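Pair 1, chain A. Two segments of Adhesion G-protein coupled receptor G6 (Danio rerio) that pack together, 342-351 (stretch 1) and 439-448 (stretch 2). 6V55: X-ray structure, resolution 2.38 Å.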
# COMPACT_ATOMS: atom_id res chain seq x y z
N ASP A 342 -15.45 8.53 19.19
CA ASP A 342 -16.21 7.49 19.86
C ASP A 342 -16.22 6.21 19.03
O ASP A 342 -16.27 6.27 17.80
CB ASP A 342 -17.64 7.95 20.12
CG ASP A 342 -17.72 9.14 21.08
OD1 ASP A 342 -18.74 9.85 21.05
OD2 ASP A 342 -16.77 9.36 21.87
N ILE A 343 -16.17 5.07 19.72
CA ILE A 343 -16.31 3.74 19.11
C ILE A 343 -17.71 3.21 19.43
O ILE A 343 -18.13 3.22 20.60
CB ILE A 343 -15.22 2.78 19.62
CG1 ILE A 343 -13.84 3.30 19.22
CG2 ILE A 343 -15.48 1.33 19.18
CD1 ILE A 343 -13.40 2.88 17.82
N PHE A 344 -18.42 2.74 18.41
CA PHE A 344 -19.82 2.37 18.52
C PHE A 344 -20.02 0.87 18.41
O PHE A 344 -19.36 0.20 17.61
CB PHE A 344 -20.61 3.08 17.45
CG PHE A 344 -20.68 4.56 17.63
CD1 PHE A 344 -19.72 5.40 17.06
CD2 PHE A 344 -21.71 5.12 18.37
CE1 PHE A 344 -19.81 6.78 17.20
CE2 PHE A 344 -21.81 6.49 18.53
CZ PHE A 344 -20.86 7.33 17.94
N TYR A 345 -20.95 0.33 19.21
CA TYR A 345 -21.28 -1.09 19.24
C TYR A 345 -22.80 -1.24 19.15
O TYR A 345 -23.53 -0.45 19.74
CB TYR A 345 -20.81 -1.74 20.53
CG TYR A 345 -19.31 -1.73 20.76
CD1 TYR A 345 -18.52 -2.81 20.35
CD2 TYR A 345 -18.69 -0.67 21.42
CE1 TYR A 345 -17.16 -2.83 20.58
CE2 TYR A 345 -17.32 -0.68 21.64
CZ TYR A 345 -16.56 -1.76 21.22
OH TYR A 345 -15.19 -1.79 21.45
N ARG A 346 -23.27 -2.27 18.44
CA ARG A 346 -24.69 -2.60 18.39
C ARG A 346 -24.93 -3.90 19.15
O ARG A 346 -24.22 -4.88 18.90
CB ARG A 346 -25.15 -2.73 16.94
CG ARG A 346 -26.60 -3.11 16.73
CD ARG A 346 -26.88 -3.44 15.24
NE ARG A 346 -26.07 -4.58 14.85
CZ ARG A 346 -25.13 -4.57 13.90
NH1 ARG A 346 -24.88 -3.47 13.19
NH2 ARG A 346 -24.42 -5.68 13.66
N SER A 347 -25.92 -3.92 20.06
CA SER A 347 -26.18 -5.14 20.84
C SER A 347 -27.62 -5.60 20.71
O SER A 347 -28.54 -4.80 20.48
CB SER A 347 -25.87 -4.98 22.34
OG SER A 347 -26.44 -3.80 22.86
N THR A 348 -27.81 -6.91 20.88
CA THR A 348 -29.13 -7.53 20.89
C THR A 348 -29.33 -8.18 22.25
O THR A 348 -28.61 -9.13 22.60
CB THR A 348 -29.28 -8.55 19.77
OG1 THR A 348 -29.30 -7.85 18.52
CG2 THR A 348 -30.58 -9.35 19.91
N LEU A 349 -30.29 -7.67 23.01
CA LEU A 349 -30.57 -8.11 24.36
C LEU A 349 -31.86 -8.91 24.36
O LEU A 349 -32.86 -8.45 23.81
CB LEU A 349 -30.69 -6.91 25.30
CG LEU A 349 -29.44 -6.04 25.42
CD1 LEU A 349 -29.81 -4.59 25.67
CD2 LEU A 349 -28.58 -6.56 26.52
N VAL A 350 -31.82 -10.09 24.96
CA VAL A 350 -33.00 -10.93 25.17
C VAL A 350 -33.26 -10.95 26.68
O VAL A 350 -32.44 -11.47 27.44
CB VAL A 350 -32.81 -12.34 24.62
CG1 VAL A 350 -33.97 -13.21 25.02
CG2 VAL A 350 -32.66 -12.28 23.11
N VAL A 351 -34.36 -10.35 27.11
CA VAL A 351 -34.65 -10.22 28.53
C VAL A 351 -35.98 -10.92 28.84
O VAL A 351 -36.81 -11.14 27.95
CB VAL A 351 -34.68 -8.74 28.99
CG1 VAL A 351 -33.39 -8.02 28.62
CG2 VAL A 351 -35.86 -8.01 28.40
N ASP A 439 -31.37 -13.11 29.37
CA ASP A 439 -31.32 -14.49 28.88
C ASP A 439 -30.16 -14.73 27.92
O ASP A 439 -29.64 -15.85 27.84
CB ASP A 439 -32.61 -14.86 28.14
CG ASP A 439 -33.81 -14.84 29.03
OD1 ASP A 439 -33.66 -15.22 30.22
OD2 ASP A 439 -34.90 -14.45 28.55
N SER A 440 -29.79 -13.68 27.20
CA SER A 440 -28.88 -13.75 26.07
C SER A 440 -28.46 -12.34 25.75
O SER A 440 -29.26 -11.40 25.88
CB SER A 440 -29.56 -14.40 24.86
OG SER A 440 -29.08 -13.86 23.65
N VAL A 441 -27.19 -12.17 25.37
CA VAL A 441 -26.74 -10.92 24.78
C VAL A 441 -25.68 -11.26 23.74
O VAL A 441 -24.85 -12.14 23.96
CB VAL A 441 -26.23 -9.93 25.86
CG1 VAL A 441 -25.19 -10.56 26.78
CG2 VAL A 441 -25.71 -8.63 25.25
N THR A 442 -25.77 -10.63 22.57
CA THR A 442 -24.68 -10.57 21.61
C THR A 442 -24.36 -9.10 21.36
O THR A 442 -25.28 -8.28 21.27
CB THR A 442 -25.06 -11.25 20.30
OG1 THR A 442 -26.11 -10.50 19.71
CG2 THR A 442 -25.57 -12.69 20.53
N VAL A 443 -23.07 -8.77 21.29
CA VAL A 443 -22.59 -7.41 21.01
C VAL A 443 -21.69 -7.48 19.78
O VAL A 443 -20.79 -8.32 19.72
CB VAL A 443 -21.83 -6.80 22.20
CG1 VAL A 443 -21.29 -5.42 21.87
CG2 VAL A 443 -22.72 -6.72 23.43
N ASN A 444 -21.95 -6.61 18.81
CA ASN A 444 -21.17 -6.52 17.59
C ASN A 444 -20.58 -5.13 17.45
O ASN A 444 -21.26 -4.13 17.67
CB ASN A 444 -22.02 -6.86 16.36
CG ASN A 444 -22.39 -8.32 16.31
OD1 ASN A 444 -21.59 -9.18 16.70
ND2 ASN A 444 -23.60 -8.61 15.85
N LEU A 445 -19.29 -5.09 17.12
CA LEU A 445 -18.66 -3.83 16.79
C LEU A 445 -19.23 -3.33 15.47
O LEU A 445 -19.43 -4.10 14.53
CB LEU A 445 -17.15 -4.01 16.69
CG LEU A 445 -16.27 -2.87 16.21
CD1 LEU A 445 -16.28 -1.76 17.23
CD2 LEU A 445 -14.87 -3.42 16.04
N MET A 446 -19.56 -2.03 15.45
CA MET A 446 -20.27 -1.44 14.33
C MET A 446 -19.36 -1.38 13.10
O MET A 446 -18.21 -0.93 13.18
CB MET A 446 -20.75 -0.04 14.69
CG MET A 446 -21.20 0.77 13.53
SD MET A 446 -22.94 0.93 13.62
CE MET A 446 -23.08 2.14 14.90
N GLU A 447 -19.89 -1.88 11.98
CA GLU A 447 -19.12 -2.13 10.79
C GLU A 447 -18.73 -0.82 10.13
O GLU A 447 -19.52 0.14 10.12
CB GLU A 447 -19.93 -2.99 9.82
CG GLU A 447 -20.34 -4.38 10.38
CD GLU A 447 -21.64 -4.40 11.22
OE1 GLU A 447 -21.66 -5.12 12.25
OE2 GLU A 447 -22.61 -3.69 10.89
N ASN A 448 -17.49 -0.77 9.66
CA ASN A 448 -16.97 0.36 8.89
C ASN A 448 -17.74 0.53 7.59
O ASN A 448 -18.21 -0.45 7.00
CB ASN A 448 -15.50 0.11 8.55
CG ASN A 448 -14.60 0.27 9.72
OD1 ASN A 448 -14.99 0.86 10.72
ND2 ASN A 448 -13.38 -0.24 9.61

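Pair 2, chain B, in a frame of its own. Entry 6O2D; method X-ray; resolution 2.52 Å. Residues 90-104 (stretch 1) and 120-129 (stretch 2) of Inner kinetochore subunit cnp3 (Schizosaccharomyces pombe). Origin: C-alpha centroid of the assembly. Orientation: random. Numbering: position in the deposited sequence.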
# COMPACT_ATOMS: atom_id res chain seq x y z
N SER B 90 4.67 -2.65 -3.91
CA SER B 90 4.06 -1.38 -4.25
C SER B 90 4.92 -0.25 -3.72
O SER B 90 5.52 -0.36 -2.64
CB SER B 90 2.64 -1.25 -3.68
OG SER B 90 1.82 -0.44 -4.49
N PHE B 91 5.03 0.83 -4.49
CA PHE B 91 5.78 2.00 -4.08
C PHE B 91 4.97 3.24 -4.43
O PHE B 91 4.44 3.33 -5.54
CB PHE B 91 7.15 2.06 -4.75
CG PHE B 91 8.08 0.98 -4.30
CD1 PHE B 91 8.78 1.09 -3.12
CD2 PHE B 91 8.24 -0.17 -5.06
CE1 PHE B 91 9.64 0.09 -2.71
CE2 PHE B 91 9.08 -1.17 -4.65
CZ PHE B 91 9.78 -1.04 -3.47
N CYS B 92 4.86 4.17 -3.49
CA CYS B 92 4.29 5.49 -3.75
C CYS B 92 5.34 6.54 -3.42
O CYS B 92 5.87 6.57 -2.30
CB CYS B 92 3.01 5.73 -2.95
SG CYS B 92 2.26 7.35 -3.30
N ILE B 93 5.62 7.41 -4.38
CA ILE B 93 6.72 8.36 -4.29
C ILE B 93 6.17 9.64 -3.69
O ILE B 93 5.39 10.35 -4.33
CB ILE B 93 7.37 8.61 -5.65
CG1 ILE B 93 7.60 7.28 -6.35
CG2 ILE B 93 8.66 9.42 -5.51
CD1 ILE B 93 7.82 7.39 -7.80
N LEU B 94 6.61 9.96 -2.48
CA LEU B 94 6.14 11.15 -1.79
C LEU B 94 6.97 12.38 -2.10
O LEU B 94 6.43 13.49 -2.06
CB LEU B 94 6.13 10.90 -0.28
CG LEU B 94 5.30 9.72 0.22
CD1 LEU B 94 5.12 9.81 1.71
CD2 LEU B 94 3.94 9.65 -0.48
N GLN B 95 8.25 12.21 -2.42
CA GLN B 95 9.12 13.35 -2.70
C GLN B 95 10.37 12.88 -3.43
O GLN B 95 10.83 11.75 -3.22
CB GLN B 95 9.48 14.12 -1.42
CG GLN B 95 10.85 13.80 -0.83
CD GLN B 95 11.27 14.81 0.22
OE1 GLN B 95 10.50 15.69 0.60
NE2 GLN B 95 12.50 14.68 0.70
N GLY B 96 10.90 13.75 -4.28
CA GLY B 96 12.17 13.48 -4.93
C GLY B 96 12.00 13.06 -6.37
O GLY B 96 10.92 13.12 -6.95
N LYS B 97 13.11 12.59 -6.94
CA LYS B 97 13.13 12.10 -8.31
C LYS B 97 13.88 10.77 -8.36
O LYS B 97 14.99 10.67 -7.83
CB LYS B 97 13.82 13.10 -9.25
CG LYS B 97 13.77 14.56 -8.79
CD LYS B 97 14.38 15.50 -9.83
CE LYS B 97 14.97 16.75 -9.19
NZ LYS B 97 16.38 16.60 -8.75
N ILE B 98 13.28 9.77 -9.00
CA ILE B 98 13.87 8.44 -9.12
C ILE B 98 13.71 7.95 -10.55
O ILE B 98 12.74 8.28 -11.23
CB ILE B 98 13.26 7.40 -8.17
CG1 ILE B 98 11.79 7.15 -8.50
CG2 ILE B 98 13.44 7.80 -6.73
CD1 ILE B 98 11.15 6.08 -7.63
N GLU B 99 14.67 7.12 -10.99
CA GLU B 99 14.58 6.35 -12.22
C GLU B 99 14.58 4.88 -11.83
O GLU B 99 15.49 4.41 -11.13
CB GLU B 99 15.74 6.65 -13.15
CG GLU B 99 15.72 5.89 -14.47
CD GLU B 99 17.08 5.31 -14.82
OE1 GLU B 99 17.27 4.88 -15.98
OE2 GLU B 99 17.96 5.28 -13.94
N VAL B 100 13.56 4.16 -12.27
CA VAL B 100 13.34 2.79 -11.84
C VAL B 100 13.24 1.86 -13.04
O VAL B 100 12.65 2.21 -14.07
CB VAL B 100 12.11 2.71 -10.92
CG1 VAL B 100 10.97 3.49 -11.52
CG2 VAL B 100 11.71 1.27 -10.67
N THR B 101 13.88 0.69 -12.92
CA THR B 101 13.78 -0.46 -13.82
C THR B 101 12.94 -1.58 -13.25
O THR B 101 13.20 -2.08 -12.15
CB THR B 101 15.15 -1.02 -14.23
OG1 THR B 101 16.15 -0.00 -14.37
CG2 THR B 101 15.06 -2.20 -15.30
N VAL B 102 11.92 -1.96 -14.03
CA VAL B 102 11.17 -3.18 -13.79
C VAL B 102 11.33 -4.01 -15.05
O VAL B 102 10.73 -3.69 -16.08
CB VAL B 102 9.69 -2.90 -13.50
CG1 VAL B 102 8.93 -4.21 -13.29
CG2 VAL B 102 9.54 -1.98 -12.32
N ASN B 103 12.12 -5.09 -14.96
CA ASN B 103 12.28 -6.06 -16.05
C ASN B 103 12.77 -5.43 -17.36
O ASN B 103 12.18 -5.62 -18.43
CB ASN B 103 10.99 -6.85 -16.28
CG ASN B 103 10.74 -7.86 -15.18
OD1 ASN B 103 11.61 -8.10 -14.34
ND2 ASN B 103 9.55 -8.46 -15.19
N ALA B 104 13.86 -4.66 -17.26
CA ALA B 104 14.54 -4.04 -18.39
C ALA B 104 13.68 -3.02 -19.13
O ALA B 104 14.04 -2.61 -20.24
CB ALA B 104 15.06 -5.10 -19.38
N GLY B 120 7.62 -12.48 -9.01
CA GLY B 120 8.45 -13.11 -10.03
C GLY B 120 9.12 -12.16 -11.00
O GLY B 120 9.32 -12.52 -12.16
N ASN B 121 9.46 -10.94 -10.56
CA ASN B 121 10.07 -9.95 -11.43
C ASN B 121 11.27 -9.32 -10.72
O ASN B 121 11.57 -9.64 -9.57
CB ASN B 121 9.04 -8.90 -11.87
CG ASN B 121 7.91 -9.51 -12.68
OD1 ASN B 121 8.01 -9.64 -13.89
ND2 ASN B 121 6.84 -9.89 -12.00
N TYR B 122 11.99 -8.46 -11.44
CA TYR B 122 13.19 -7.79 -10.96
C TYR B 122 13.02 -6.28 -10.98
O TYR B 122 12.39 -5.74 -11.90
CB TYR B 122 14.41 -8.22 -11.80
CG TYR B 122 14.56 -9.73 -11.83
CD1 TYR B 122 13.91 -10.50 -12.77
CD2 TYR B 122 15.33 -10.38 -10.87
CE1 TYR B 122 14.02 -11.87 -12.78
CE2 TYR B 122 15.45 -11.75 -10.87
CZ TYR B 122 14.80 -12.49 -11.82
OH TYR B 122 14.93 -13.86 -11.82
N TYR B 123 13.58 -5.59 -9.99
CA TYR B 123 13.44 -4.14 -9.93
C TYR B 123 14.70 -3.52 -9.36
O TYR B 123 15.44 -4.15 -8.60
CB TYR B 123 12.23 -3.71 -9.10
CG TYR B 123 12.45 -3.69 -7.60
CD1 TYR B 123 12.44 -4.87 -6.86
CD2 TYR B 123 12.67 -2.49 -6.92
CE1 TYR B 123 12.64 -4.86 -5.50
CE2 TYR B 123 12.86 -2.47 -5.55
CZ TYR B 123 12.85 -3.66 -4.85
OH TYR B 123 13.05 -3.65 -3.49
N SER B 124 14.94 -2.27 -9.75
CA SER B 124 16.02 -1.44 -9.20
C SER B 124 15.54 0.00 -9.19
O SER B 124 14.64 0.38 -9.94
CB SER B 124 17.30 -1.59 -10.03
OG SER B 124 17.20 -0.88 -11.26
N ILE B 125 16.11 0.81 -8.29
CA ILE B 125 15.74 2.22 -8.15
C ILE B 125 17.00 3.05 -7.93
O ILE B 125 17.89 2.67 -7.17
CB ILE B 125 14.74 2.48 -7.01
CG1 ILE B 125 13.79 1.30 -6.79
CG2 ILE B 125 13.93 3.73 -7.33
CD1 ILE B 125 12.88 1.48 -5.61
N LYS B 126 17.04 4.22 -8.57
CA LYS B 126 18.16 5.15 -8.43
C LYS B 126 17.63 6.56 -8.18
O LYS B 126 16.63 6.97 -8.78
CB LYS B 126 19.03 5.15 -9.69
CG LYS B 126 20.44 4.65 -9.48
CD LYS B 126 20.90 3.83 -10.67
CE LYS B 126 22.33 3.34 -10.50
NZ LYS B 126 22.69 2.25 -11.43
N ASN B 127 18.24 7.27 -7.24
CA ASN B 127 17.91 8.68 -7.01
C ASN B 127 18.62 9.55 -8.04
O ASN B 127 19.85 9.66 -8.05
CB ASN B 127 18.30 9.09 -5.59
CG ASN B 127 17.64 10.39 -5.15
OD1 ASN B 127 17.27 11.23 -5.98
ND2 ASN B 127 17.47 10.56 -3.84
N ILE B 128 17.83 10.22 -8.89
CA ILE B 128 18.35 11.07 -9.96
C ILE B 128 18.16 12.54 -9.63
O ILE B 128 18.36 13.41 -10.49
CB ILE B 128 17.72 10.72 -11.31
CG1 ILE B 128 16.23 11.08 -11.31
CG2 ILE B 128 17.92 9.24 -11.61
CD1 ILE B 128 15.54 10.94 -12.65
N GLY B 129 17.83 12.86 -8.38
CA GLY B 129 17.66 14.23 -7.97
C GLY B 129 18.59 14.50 -6.79
O GLY B 129 19.27 13.59 -6.31

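What backbone arrangement do the two pairs share? Each is a pair of neighbouring antiparallel strands, with axes approaching to 4.7 Å in both and N-to-C directions at 156° in pair 1 and 164° in pair 2. Fourteen central residues superpose with an RMSD of 0.5 Å. The facing pairs correspond from Tyr345(A)-Leu445(A), matching Ile98(B)-Asn127(B), to Leu349(A)-Val441(A), matching Val102(B)-Tyr123(B).

How is that register held? Backbone hydrogen bonds alternate with non-hydrogen-bonded pairs. In pair 1, Thr348(A) N donates to Thr442(A) O at 2.9 Å and Thr442(A) N returns a bond to Thr348(A) O at 3.2 Å. The matching residues of pair 2 do the same: Thr101(B) N reaches Ser124(B) O at 3.1 Å, and Ser124(B) N reaches Thr101(B) O at 3.0 Å. These bonds join main-chain atoms, so the residues that make them can differ in side chain between the pairs. Further along, Met446(A) N to Phe344(A) O and Ile128(B) N to Lys97(B) O are equivalent bonds, both 3.1 Å.

How is the face carrying Tyr345(A), Ser347(A) and Val443(A) filled, and its counterpart in pair 2? In pair 1 the tyrosine ring extends to the side far from the serine and lies against Leu445(A), whose CD1 sits 3.6 Å from Tyr345(A) CE1 and makes an off-centre CH-pi contact, while Val443(A) CG2 lies 3.8 Å from Ser347(A) CB. At the sites of Tyr345(A), Ser347(A) and Val443(A), pair 2 has Ile98(B), Val100(B) and Ile125(B); at that of Leu445(A) it has Asn127(B). Ile125(B) serves both neighbours, its CG2 lying 3.7 Å from Ile98(B) CD1 and 4.2 Å from Val100(B) CB. On this face of pair 2 an aromatic side chain stands at Tyr123(B), where pair 1 has Val441(A); its ring meets that of Phe91(B) obliquely, CE2 lying 4.0 Å from Phe91(B) CZ.

How do side chains differ toward the two ends of the contact? Arg346(A) forms a salt bridge with Glu447(A), with NH2 3.1 Å from OE1 and NH1 3.2 Å from OE2, tying the strand to the loop that follows its partner. The matching Glu99(B) instead brings its CB to 3.7 Å from Ile128(B) CG2, an aliphatic contact. At the other end, Val350(A) and Asn103(B) match. Ser440(A) N makes a weak bond to Val350(A) O at 3.5 Å, and Asp439(A) N adds one to the same Val350(A) O at 2.7 Å, whereas Tyr122(B) N, matching Ser440(A), donates to Asn103(B) OD1 at 2.9 Å, so a side-chain carbonyl joins the strand's hydrogen bonding.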